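PDB 6HUZ: coenzyme F420-dependent N(5),N(10)-methenyltetrahydromethanopterin reductase-related protein, which is the bacterial [Fe]-hydrogenase paralog HmdII, which binds the iron-guanylylpyridinol cofactor and uses tetrahydrofolate derivatives as substrates. Local coordinates for residues E22-E27 / T153-H158; E27-G32 / D58-K63; K80-A85 / P105-N110. One frame throughout, in Å; residues are numbered along the deposited sequence.

Contact 1 of 3, residues E22-E27 / T153-H158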
# COMPACT_ATOMS: atom_id res chain seq x y z
N GLU A 22 14.88 7.10 -27.76
CA GLU A 22 16.04 7.19 -26.88
C GLU A 22 15.89 6.43 -25.55
O GLU A 22 16.79 5.68 -25.17
CB GLU A 22 16.34 8.67 -26.57
CG GLU A 22 17.77 8.97 -26.17
CD GLU A 22 18.19 8.55 -24.76
OE1 GLU A 22 19.24 7.89 -24.63
OE2 GLU A 22 17.46 8.89 -23.80
N LYS A 23 14.77 6.66 -24.84
CA LYS A 23 14.49 6.08 -23.55
C LYS A 23 14.13 4.61 -23.59
O LYS A 23 14.47 3.87 -22.66
CB LYS A 23 13.35 6.84 -22.85
CG LYS A 23 13.60 8.35 -22.69
CD LYS A 23 14.06 8.71 -21.32
CE LYS A 23 13.87 10.18 -21.05
NZ LYS A 23 14.94 10.71 -20.17
N LEU A 24 13.41 4.17 -24.62
CA LEU A 24 13.00 2.77 -24.69
C LEU A 24 13.47 2.03 -25.93
O LEU A 24 14.03 0.94 -25.80
CB LEU A 24 11.48 2.69 -24.55
CG LEU A 24 10.94 3.20 -23.21
CD1 LEU A 24 9.49 3.59 -23.34
CD2 LEU A 24 11.11 2.16 -22.08
N GLY A 25 13.27 2.60 -27.12
CA GLY A 25 13.70 1.98 -28.37
C GLY A 25 12.68 2.02 -29.49
O GLY A 25 11.62 2.64 -29.36
N GLY A 26 13.00 1.35 -30.59
CA GLY A 26 12.14 1.27 -31.77
C GLY A 26 12.03 2.60 -32.48
O GLY A 26 12.81 3.51 -32.23
N GLU A 27 11.05 2.73 -33.40
CA GLU A 27 10.81 3.95 -34.18
C GLU A 27 9.35 4.24 -34.28
O GLU A 27 8.56 3.31 -34.27
CB GLU A 27 11.21 3.71 -35.64
CG GLU A 27 12.68 3.52 -35.85
CD GLU A 27 12.98 3.43 -37.32
OE1 GLU A 27 13.55 4.40 -37.86
OE2 GLU A 27 12.64 2.39 -37.95
N THR A 153 7.90 -0.30 -29.19
CA THR A 153 9.17 -0.34 -28.47
C THR A 153 9.54 -1.84 -28.28
O THR A 153 8.65 -2.70 -28.22
CB THR A 153 9.03 0.36 -27.13
OG1 THR A 153 8.05 -0.33 -26.35
CG2 THR A 153 8.64 1.84 -27.28
N PRO A 154 10.82 -2.19 -28.17
CA PRO A 154 11.16 -3.61 -27.96
C PRO A 154 10.59 -4.17 -26.64
O PRO A 154 10.45 -5.39 -26.53
CB PRO A 154 12.69 -3.61 -27.92
CG PRO A 154 13.08 -2.19 -27.60
CD PRO A 154 12.03 -1.33 -28.22
N GLN A 155 10.28 -3.31 -25.65
CA GLN A 155 9.74 -3.76 -24.35
C GLN A 155 8.32 -4.29 -24.51
O GLN A 155 7.88 -5.10 -23.69
CB GLN A 155 9.69 -2.58 -23.31
CG GLN A 155 11.05 -2.10 -22.83
CD GLN A 155 11.77 -1.17 -23.79
OE1 GLN A 155 11.23 -0.72 -24.82
NE2 GLN A 155 13.02 -0.84 -23.49
N HIS A 156 7.57 -3.84 -25.54
CA HIS A 156 6.21 -4.33 -25.69
C HIS A 156 6.24 -5.78 -26.21
O HIS A 156 6.35 -6.01 -27.42
CB HIS A 156 5.40 -3.41 -26.61
CG HIS A 156 4.02 -3.93 -26.85
ND1 HIS A 156 3.49 -4.00 -28.12
CD2 HIS A 156 3.13 -4.45 -25.97
CE1 HIS A 156 2.28 -4.52 -27.97
NE2 HIS A 156 2.03 -4.84 -26.69
N LYS A 157 6.15 -6.76 -25.28
CA LYS A 157 6.19 -8.17 -25.67
C LYS A 157 5.03 -8.89 -25.07
O LYS A 157 5.12 -10.08 -24.87
CB LYS A 157 7.50 -8.80 -25.20
CG LYS A 157 8.71 -7.94 -25.48
CD LYS A 157 10.01 -8.73 -25.64
CE LYS A 157 11.12 -8.19 -24.77
NZ LYS A 157 12.44 -8.34 -25.44
N HIS A 158 3.94 -8.20 -24.78
CA HIS A 158 2.84 -8.90 -24.10
C HIS A 158 1.64 -8.00 -24.06
O HIS A 158 1.73 -6.83 -24.41
CB HIS A 158 3.28 -9.07 -22.57
CG HIS A 158 3.85 -7.77 -22.05
ND1 HIS A 158 5.21 -7.49 -22.15
CD2 HIS A 158 3.21 -6.68 -21.58
CE1 HIS A 158 5.35 -6.25 -21.70
NE2 HIS A 158 4.18 -5.72 -21.35
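Leu24 meets Gln155 and Thr153 just where the short helix 20-23 ends. Leu24 is the first residue to leave helical angles, and its carbonyl oxygen takes a hydrogen bond from the side-chain amide of Gln155. Gln155 NE2 lies 3.1 Å from Leu24 O, and the N-H...O angle is 159°. The oxygen sits in the amide plane of Gln155, while NE2 is tilted 31° from the carbonyl plane of Leu24. The Gln155 chain bends at chi2 (80°), which brings CD back toward Leu24. The two side chains cross at about a right angle. Leu24 CB lies 3.4 Å from Gln155 OE1, and Leu24 CD2 rests on Gln155 CD at 3.8 Å. Leu24 CB also meets Thr153 CG2 at 4.0 Å. Gly25 comes next. Gly25 C lies 3.6 Å from Pro154 CD, and a side chain here would clash with that ring. Gly25 O approaches the Thr153 methyl CG2 at 3.7 Å. Gly26 N then packs on Pro154 CD at 3.7 Å. The hydroxyl of Thr153 is engaged elsewhere, with Ile150 O. Ser273 of the second subunit packs on Leu24 and Gln155, and the bound methenyltetrahydrofolate lies about 5 Å from the Leu24 side chain. The join between the helix end and the type I turn Thr153 to His156 is thus probably fixed by one directed amide bond and close van der Waals packing on the glycines, beside the substrate pocket.

Contact 2 of 3, residues E27-G32 / D58-K63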
# COMPACT_ATOMS: atom_id res chain seq x y z
N GLU A 27 11.05 2.73 -33.40
CA GLU A 27 10.81 3.95 -34.18
C GLU A 27 9.35 4.24 -34.28
O GLU A 27 8.56 3.31 -34.27
CB GLU A 27 11.21 3.71 -35.64
CG GLU A 27 12.68 3.52 -35.85
CD GLU A 27 12.98 3.43 -37.32
OE1 GLU A 27 13.55 4.40 -37.86
OE2 GLU A 27 12.64 2.39 -37.95
N PRO A 28 8.97 5.53 -34.51
CA PRO A 28 7.55 5.82 -34.69
C PRO A 28 7.06 5.09 -35.93
O PRO A 28 7.87 4.71 -36.79
CB PRO A 28 7.50 7.36 -34.81
CG PRO A 28 8.86 7.76 -35.19
CD PRO A 28 9.80 6.74 -34.60
N PRO A 29 5.76 4.83 -36.04
CA PRO A 29 4.67 5.22 -35.13
C PRO A 29 4.50 4.28 -33.94
O PRO A 29 4.60 3.07 -34.07
CB PRO A 29 3.46 5.22 -36.05
CG PRO A 29 3.74 4.05 -36.97
CD PRO A 29 5.23 4.12 -37.22
N TYR A 30 4.23 4.87 -32.78
CA TYR A 30 4.03 4.16 -31.53
C TYR A 30 2.56 4.20 -31.15
O TYR A 30 1.83 5.08 -31.62
CB TYR A 30 4.83 4.86 -30.42
CG TYR A 30 6.33 4.78 -30.59
CD1 TYR A 30 7.01 3.59 -30.37
CD2 TYR A 30 7.08 5.91 -30.88
CE1 TYR A 30 8.40 3.52 -30.45
CE2 TYR A 30 8.46 5.86 -31.00
CZ TYR A 30 9.12 4.66 -30.77
OH TYR A 30 10.50 4.61 -30.87
N GLY A 31 2.14 3.28 -30.29
CA GLY A 31 0.77 3.23 -29.80
C GLY A 31 -0.19 2.39 -30.62
O GLY A 31 0.18 1.32 -31.09
N GLY A 32 -1.42 2.86 -30.76
CA GLY A 32 -2.47 2.17 -31.49
C GLY A 32 -2.07 1.79 -32.89
O GLY A 32 -2.39 0.70 -33.36
N ASP A 58 2.72 11.86 -44.33
CA ASP A 58 2.47 10.88 -45.40
C ASP A 58 3.35 9.63 -45.33
O ASP A 58 2.85 8.54 -45.56
CB ASP A 58 2.59 11.56 -46.77
CG ASP A 58 1.75 12.82 -46.86
OD1 ASP A 58 0.57 12.72 -47.25
OD2 ASP A 58 2.28 13.91 -46.52
N GLU A 59 4.64 9.79 -45.02
CA GLU A 59 5.58 8.67 -44.93
C GLU A 59 5.16 7.66 -43.84
O GLU A 59 5.23 6.45 -44.05
CB GLU A 59 6.98 9.22 -44.66
CG GLU A 59 8.09 8.19 -44.73
CD GLU A 59 9.48 8.74 -45.02
OE1 GLU A 59 9.62 9.98 -45.15
OE2 GLU A 59 10.42 7.93 -45.12
N ILE A 60 4.71 8.17 -42.69
CA ILE A 60 4.26 7.32 -41.60
C ILE A 60 2.93 6.69 -41.97
O ILE A 60 2.73 5.50 -41.74
CB ILE A 60 4.19 8.13 -40.30
CG1 ILE A 60 5.62 8.43 -39.81
CG2 ILE A 60 3.40 7.39 -39.22
CD1 ILE A 60 5.72 9.59 -38.82
N ARG A 61 2.03 7.47 -42.56
CA ARG A 61 0.73 6.95 -42.98
C ARG A 61 0.92 5.81 -44.00
O ARG A 61 0.29 4.75 -43.86
CB ARG A 61 -0.13 8.07 -43.57
CG ARG A 61 -1.58 7.68 -43.81
CD ARG A 61 -2.36 8.74 -44.57
NE ARG A 61 -3.68 8.22 -44.95
CZ ARG A 61 -4.82 8.92 -44.93
NH1 ARG A 61 -5.96 8.34 -45.28
NH2 ARG A 61 -4.82 10.19 -44.56
N LYS A 62 1.80 6.03 -45.00
CA LYS A 62 2.08 5.04 -46.05
C LYS A 62 2.61 3.74 -45.45
O LYS A 62 2.26 2.66 -45.92
CB LYS A 62 3.11 5.59 -47.05
CG LYS A 62 3.71 4.52 -47.97
CD LYS A 62 4.43 5.12 -49.18
CE LYS A 62 4.65 4.10 -50.28
NZ LYS A 62 5.69 3.10 -49.92
N LYS A 63 3.48 3.85 -44.43
CA LYS A 63 4.06 2.68 -43.76
C LYS A 63 2.95 1.85 -43.09
O LYS A 63 2.96 0.62 -43.15
CB LYS A 63 5.10 3.16 -42.73
CG LYS A 63 5.82 2.04 -41.97
CD LYS A 63 6.80 2.60 -40.95
CE LYS A 63 7.48 1.50 -40.16
NZ LYS A 63 8.43 2.04 -39.15
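Pro29 and Ile60 make the apolar part of this contact. The methyl CG2 of Ile60 reaches the proline ring, 3.8 Å from Pro29 CB and 4.0 Å from Pro29 CG. CG2, anti to the backbone N of Ile60, is the branch that meets the ring. The proline ring and the isoleucine chain pass each other running opposite ways. A cis peptide bond precedes Pro29, and the buried ring turns toward the helix. Ile60 thus packs on a rigid ring.

The polar part belongs to Lys63, one turn further along the helix. Its chain is fully extended, with CG anti to the backbone N (chi1 -179°) and the later torsions also near 180°. The ammonium therefore reaches the loop beside the two prolines. Lys63 NZ lies 3.6 Å from Pro28 O and 4.3 Å from Pro29 CD. Glu27 supplies the opposite charge, but its OE2 stays 4.4 Å from Lys63 NZ, too far apart for a salt bridge. The attraction is probably modest and is likely to be weakened further by solvent, since both residues are exposed.

Pro29 also packs on Phe8. The loop 27-32 runs from helix 20-23 to helix 32-41, with Gly31 at the N-cap position of the latter. Helix 58-66 follows strand 45-49 and precedes strand 70-72 of the Rossmann-like parallel sheet. The contact sets one face of that helix against the loop, at the surface of the N-terminal domain.

Contact 3 of 3, residues K80-A85 / P105-N110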
# COMPACT_ATOMS: atom_id res chain seq x y z
N LYS A 80 -18.79 -1.34 -37.62
CA LYS A 80 -19.66 -2.23 -38.41
C LYS A 80 -19.26 -3.70 -38.52
O LYS A 80 -20.13 -4.57 -38.34
CB LYS A 80 -19.92 -1.66 -39.81
CG LYS A 80 -20.48 -0.23 -39.82
CD LYS A 80 -22.00 -0.17 -39.79
CE LYS A 80 -22.47 1.26 -39.84
NZ LYS A 80 -23.67 1.44 -40.72
N GLU A 81 -17.99 -4.03 -38.82
CA GLU A 81 -17.65 -5.48 -38.90
C GLU A 81 -16.66 -5.89 -37.78
O GLU A 81 -16.12 -6.99 -37.80
CB GLU A 81 -17.06 -5.88 -40.26
CG GLU A 81 -17.63 -5.15 -41.46
CD GLU A 81 -16.78 -5.36 -42.69
OE1 GLU A 81 -17.15 -6.23 -43.52
OE2 GLU A 81 -15.74 -4.68 -42.82
N ALA A 82 -16.42 -5.00 -36.82
CA ALA A 82 -15.48 -5.24 -35.75
C ALA A 82 -15.85 -6.33 -34.73
O ALA A 82 -16.87 -6.22 -34.04
CB ALA A 82 -15.22 -3.92 -35.03
N GLU A 83 -15.02 -7.39 -34.63
CA GLU A 83 -15.23 -8.47 -33.65
C GLU A 83 -14.53 -8.05 -32.36
O GLU A 83 -14.90 -8.48 -31.27
CB GLU A 83 -14.56 -9.77 -34.10
CG GLU A 83 -15.25 -10.49 -35.23
CD GLU A 83 -14.35 -11.63 -35.65
OE1 GLU A 83 -13.79 -11.57 -36.77
OE2 GLU A 83 -14.17 -12.56 -34.83
N VAL A 84 -13.47 -7.25 -32.50
CA VAL A 84 -12.69 -6.72 -31.37
C VAL A 84 -12.54 -5.20 -31.63
O VAL A 84 -12.12 -4.81 -32.72
CB VAL A 84 -11.30 -7.37 -31.23
CG1 VAL A 84 -10.48 -6.64 -30.16
CG2 VAL A 84 -11.40 -8.85 -30.91
N ALA A 85 -12.89 -4.38 -30.65
CA ALA A 85 -12.76 -2.93 -30.74
C ALA A 85 -11.80 -2.55 -29.61
O ALA A 85 -12.11 -2.79 -28.44
CB ALA A 85 -14.12 -2.26 -30.55
N PRO A 105 -24.05 0.31 -30.69
CA PRO A 105 -25.13 -0.32 -31.48
C PRO A 105 -24.69 -0.93 -32.81
O PRO A 105 -25.48 -1.65 -33.42
CB PRO A 105 -26.12 0.82 -31.75
CG PRO A 105 -25.45 2.08 -31.34
CD PRO A 105 -24.12 1.79 -30.74
N TYR A 106 -23.46 -0.64 -33.26
CA TYR A 106 -22.97 -1.11 -34.56
C TYR A 106 -22.03 -2.31 -34.52
O TYR A 106 -21.82 -2.91 -35.56
CB TYR A 106 -22.25 0.04 -35.24
CG TYR A 106 -23.13 1.26 -35.42
CD1 TYR A 106 -23.94 1.39 -36.55
CD2 TYR A 106 -23.15 2.28 -34.48
CE1 TYR A 106 -24.74 2.51 -36.73
CE2 TYR A 106 -23.95 3.41 -34.66
CZ TYR A 106 -24.74 3.52 -35.79
OH TYR A 106 -25.54 4.62 -36.02
N LEU A 107 -21.44 -2.65 -33.36
CA LEU A 107 -20.51 -3.77 -33.28
C LEU A 107 -21.23 -5.07 -33.63
O LEU A 107 -22.43 -5.17 -33.41
CB LEU A 107 -19.85 -3.83 -31.88
CG LEU A 107 -18.96 -2.63 -31.54
CD1 LEU A 107 -18.64 -2.56 -30.02
CD2 LEU A 107 -17.69 -2.63 -32.37
N VAL A 108 -20.51 -6.04 -34.21
CA VAL A 108 -21.12 -7.31 -34.60
C VAL A 108 -21.57 -8.08 -33.39
O VAL A 108 -21.06 -7.85 -32.29
CB VAL A 108 -20.21 -8.20 -35.49
CG1 VAL A 108 -19.67 -7.42 -36.69
CG2 VAL A 108 -19.08 -8.84 -34.70
N GLU A 109 -22.52 -9.00 -33.57
CA GLU A 109 -22.98 -9.78 -32.43
C GLU A 109 -21.78 -10.48 -31.75
O GLU A 109 -20.88 -10.96 -32.45
CB GLU A 109 -24.06 -10.79 -32.86
CG GLU A 109 -24.78 -11.45 -31.69
CD GLU A 109 -25.91 -10.65 -31.08
OE1 GLU A 109 -26.23 -9.56 -31.61
OE2 GLU A 109 -26.49 -11.11 -30.06
N ASN A 110 -21.75 -10.50 -30.40
CA ASN A 110 -20.71 -11.09 -29.55
C ASN A 110 -19.36 -10.37 -29.66
O ASN A 110 -18.34 -10.94 -29.30
CB ASN A 110 -20.56 -12.58 -29.82
CG ASN A 110 -21.86 -13.34 -29.68
OD1 ASN A 110 -22.58 -13.23 -28.68
ND2 ASN A 110 -22.21 -14.12 -30.69
O HOH W 1 -15.49 -11.20 -30.46
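Tyr106 and Lys80 run alongside one another in the same direction. Lys80 CE approaches the ring obliquely, 3.6 Å from Tyr106 CD1, and Lys80 CD lies 4.1 Å from Tyr106 CD1. This is contact through the lysine methylenes. The ammonium makes its salt bridge with Glu77.

Leu107 follows and turns into the domain. Its methyl CD2 touches two alanines, 3.9 Å from Ala82 CB and 4.0 Å from Ala85 CB. Ala79 and Ile113 touch the same leucine.

Val108 lays its two methyls along one side of the backbone of 80-83. CG1, anti to the carbonyl carbon of its own residue (chi1 -52°), comes within 3.3 Å of Lys80 O and also meets Glu81 C. Val108 CG2 lies 3.5 Å from Ala82 O and also packs on the CA and CG of Glu83. Ala82 O is buried here and has no polar partner in the model. An alanine in place of Val108 would probably open a gap beside Lys80 O and Ala82 O and leave the backbone of 80-83 without its cover there. The carboxylate of Glu83 turns elsewhere, to Lys179 and the backbone N of Arg2.

Asn110 closes the contact through a water. The water donates to Asn110 O at 3.1 Å and to Glu83 O, bridging the two backbones.

The segment 80-85 leads from helix 75-79 into strand 84-87. The segment 105-110 leads from helix 95-103 toward strand 112-115. These strands are parallel neighbours in the sheet, joined by a right-handed beta-alpha-beta crossover of the Rossmann type. The contact packs together the loops that enter them, with strand 2-6 on the other side of 84-87.

From the N terminus, the chain passes strand 2-6 and reaches 22-27, the first half of contact 1. Glu27 is shared with contact 2, which closes first, when helix 58-66 comes back against 27-32. Contact 3 follows in series and closes the short loop from 80-85 to 105-110. Contact 1 closes last, at 153-158, so both others nest inside its loop. Contacts 1 and 2 touch through Tyr30, whose OH probably bonds to Gly25 O. Contact 3 stands apart, its centre about 30 Å from that of contact 1. Contacts 1 and 2 tie the connection between helices 20-23 and 32-41 to the 153-158 turn and helix 58-66. Contact 3 joins the entrances of two adjacent sheet strands.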